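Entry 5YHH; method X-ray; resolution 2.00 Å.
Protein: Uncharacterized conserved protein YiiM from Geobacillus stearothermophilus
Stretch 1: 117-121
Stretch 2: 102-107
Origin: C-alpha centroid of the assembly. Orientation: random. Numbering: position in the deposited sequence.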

ATOM      1  N   GLN A 117      -7.930   7.280  -2.128  1.00 27.69           N
ATOM      2  CA  GLN A 117      -8.172   7.180  -0.694  1.00 27.40           C
ATOM      3  C   GLN A 117      -7.468   5.953  -0.153  1.00 25.73           C
ATOM      4  O   GLN A 117      -7.593   4.869  -0.727  1.00 24.79           O
ATOM      5  CB  GLN A 117      -9.666   7.031  -0.388  1.00 29.19           C
ATOM      6  CG  GLN A 117     -10.013   7.087   1.114  1.00 30.40           C
ATOM      7  CD  GLN A 117     -11.503   7.018   1.388  1.00 33.71           C
ATOM      8  OE1 GLN A 117     -12.208   6.136   0.874  1.00 31.34           O
ATOM      9  NE2 GLN A 117     -11.997   7.938   2.221  1.00 32.93           N
ATOM     10  N   VAL A 118      -6.809   6.120   0.990  1.00 25.25           N
ATOM     11  CA  VAL A 118      -6.138   5.005   1.684  1.00 25.01           C
ATOM     12  C   VAL A 118      -7.175   4.038   2.218  1.00 25.43           C
ATOM     13  O   VAL A 118      -8.122   4.453   2.888  1.00 27.05           O
ATOM     14  CB  VAL A 118      -5.227   5.527   2.839  1.00 25.22           C
ATOM     15  CG1 VAL A 118      -4.550   4.369   3.590  1.00 25.52           C
ATOM     16  CG2 VAL A 118      -4.167   6.493   2.292  1.00 24.76           C
ATOM     17  N   SER A 119      -6.996   2.765   1.903  1.00 25.37           N
ATOM     18  CA  SER A 119      -7.972   1.711   2.210  1.00 26.64           C
ATOM     19  C   SER A 119      -7.525   0.648   3.205  1.00 26.71           C
ATOM     20  O   SER A 119      -8.352   0.088   3.922  1.00 28.26           O
ATOM     21  CB  SER A 119      -8.357   0.996   0.924  1.00 26.69           C
ATOM     22  OG  SER A 119      -7.250   0.356   0.322  1.00 24.67           O
ATOM     23  N   GLN A 120      -6.227   0.337   3.198  1.00 26.83           N
ATOM     24  CA  GLN A 120      -5.658  -0.697   4.049  1.00 26.92           C
ATOM     25  C   GLN A 120      -4.119  -0.713   3.967  1.00 25.42           C
ATOM     26  O   GLN A 120      -3.544  -0.250   2.976  1.00 23.70           O
ATOM     27  CB  GLN A 120      -6.185  -2.068   3.614  1.00 28.20           C
ATOM     28  CG  GLN A 120      -5.834  -2.465   2.184  1.00 28.21           C
ATOM     29  CD  GLN A 120      -6.070  -3.956   1.916  1.00 30.59           C
ATOM     30  OE1 GLN A 120      -7.189  -4.352   1.757  1.00 28.40           O
ATOM     31  NE2 GLN A 120      -4.992  -4.777   1.904  1.00 25.25           N
ATOM     32  N   PRO A 121      -3.453  -1.263   5.003  1.00 25.78           N
ATOM     33  CA  PRO A 121      -2.041  -1.651   4.892  1.00 24.84           C
ATOM     34  C   PRO A 121      -1.859  -2.744   3.853  1.00 24.99           C
ATOM     35  O   PRO A 121      -2.806  -3.445   3.514  1.00 25.80           O
ATOM     36  CB  PRO A 121      -1.720  -2.202   6.297  1.00 26.73           C
ATOM     37  CG  PRO A 121      -2.814  -1.691   7.158  1.00 26.72           C
ATOM     38  CD  PRO A 121      -4.010  -1.690   6.303  1.00 26.66           C
TER
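Stretch 2, residues 102-107: DVCLGD

A tight turn can make its polar contacts with a strand through its own backbone if its geometry leaves the right amide and carbonyl facing outward, and the segment 102-107 illustrates the principle. Val118 supplies both polar groups of its backbone: its N donates to Asp107 O at 2.9 Å, and its O accepts from Gly106 N at 3.1 Å. Asp107 O also lies 3.1 Å from Gln117 CA, a CA-H...O contact beside the stronger bond. The side chain of Gln117, extended through chi1 and chi2, adds a third hydrogen bond, NE2 to Gly106 O at 3.2 Å.

These pairings set the register. As the strand advances from Gln117 to Val118, its nearest partner steps back from Asp107 to Gly106, so the two backbones run locally antiparallel. The partner is a type II turn from Cys104 to Asp107, closed by Asp107 N to Cys104 O at 3.0 Å and braced by Cys104 N to Asp107 OD2 at 2.8 Å. Gly106, at phi 90°, takes a conformation in which a CB would jam against the preceding carbonyl oxygen.

Packing completes the contact. Val118 points toward the loop, its CG2 3.4 Å from Val103 CG1 and its CB 3.4 Å from Cys104 O. Leu105 starts away from the strand, yet its CD1 returns to 3.3 Å from Ser119 O.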

ATOM      1  N   ASP A 102       2.653   8.530   8.972  1.00 35.47           N
ATOM      2  CA  ASP A 102       2.046   9.806   8.588  1.00 36.58           C
ATOM      3  C   ASP A 102       0.757   9.619   7.782  1.00 35.01           C
ATOM      4  O   ASP A 102      -0.023  10.553   7.689  1.00 36.43           O
ATOM      5  CB  ASP A 102       2.969  10.585   7.671  1.00 36.92           C
ATOM      6  CG  ASP A 102       4.327  10.867   8.290  1.00 44.20           C
ATOM      7  OD1 ASP A 102       4.393  11.138   9.528  1.00 48.36           O
ATOM      8  OD2 ASP A 102       5.322  10.788   7.508  1.00 48.93           O
ATOM      9  N   VAL A 103       0.575   8.465   7.154  1.00 31.40           N
ATOM     10  CA  VAL A 103      -0.590   8.229   6.305  1.00 30.06           C
ATOM     11  C   VAL A 103      -1.672   7.542   7.142  1.00 30.21           C
ATOM     12  O   VAL A 103      -1.392   6.583   7.882  1.00 28.37           O
ATOM     13  CB  VAL A 103      -0.201   7.356   5.110  1.00 28.60           C
ATOM     14  CG1 VAL A 103      -1.439   6.918   4.300  1.00 26.84           C
ATOM     15  CG2 VAL A 103       0.803   8.082   4.248  1.00 31.96           C
ATOM     16  N   CYS A 104      -2.903   8.021   7.004  1.00 30.11           N
ATOM     17  CA  CYS A 104      -4.025   7.510   7.783  1.00 31.57           C
ATOM     18  C   CYS A 104      -5.079   6.844   6.924  1.00 30.69           C
ATOM     19  O   CYS A 104      -5.294   7.212   5.772  1.00 31.06           O
ATOM     20  CB  CYS A 104      -4.673   8.638   8.597  1.00 32.78           C
ATOM     21  SG  CYS A 104      -3.590   9.241   9.907  1.00 36.34           S
ATOM     22  N   LEU A 105      -5.754   5.879   7.514  1.00 30.94           N
ATOM     23  CA  LEU A 105      -6.862   5.215   6.867  1.00 30.90           C
ATOM     24  C   LEU A 105      -7.886   6.295   6.542  1.00 31.87           C
ATOM     25  O   LEU A 105      -8.162   7.159   7.374  1.00 33.49           O
ATOM     26  CB  LEU A 105      -7.448   4.182   7.812  1.00 31.67           C
ATOM     27  CG  LEU A 105      -8.702   3.439   7.339  1.00 32.25           C
ATOM     28  CD1 LEU A 105      -8.416   2.635   6.051  1.00 29.29           C
ATOM     29  CD2 LEU A 105      -9.140   2.560   8.505  1.00 33.78           C
ATOM     30  N   GLY A 106      -8.369   6.302   5.309  1.00 31.63           N
ATOM     31  CA  GLY A 106      -9.358   7.278   4.895  1.00 32.84           C
ATOM     32  C   GLY A 106      -8.814   8.562   4.318  1.00 32.65           C
ATOM     33  O   GLY A 106      -9.593   9.342   3.777  1.00 33.74           O
ATOM     34  N   ASP A 107      -7.499   8.796   4.412  1.00 31.74           N
ATOM     35  CA  ASP A 107      -6.894   9.986   3.809  1.00 31.52           C
ATOM     36  C   ASP A 107      -7.254   9.993   2.337  1.00 30.90           C
ATOM     37  O   ASP A 107      -7.159   8.965   1.658  1.00 30.10           O
ATOM     38  CB  ASP A 107      -5.360   9.969   3.856  1.00 30.22           C
ATOM     39  CG  ASP A 107      -4.752  10.300   5.226  1.00 30.94           C
ATOM     40  OD1 ASP A 107      -5.448  10.654   6.191  1.00 30.57           O
ATOM     41  OD2 ASP A 107      -3.500  10.179   5.325  1.00 30.20           O
TER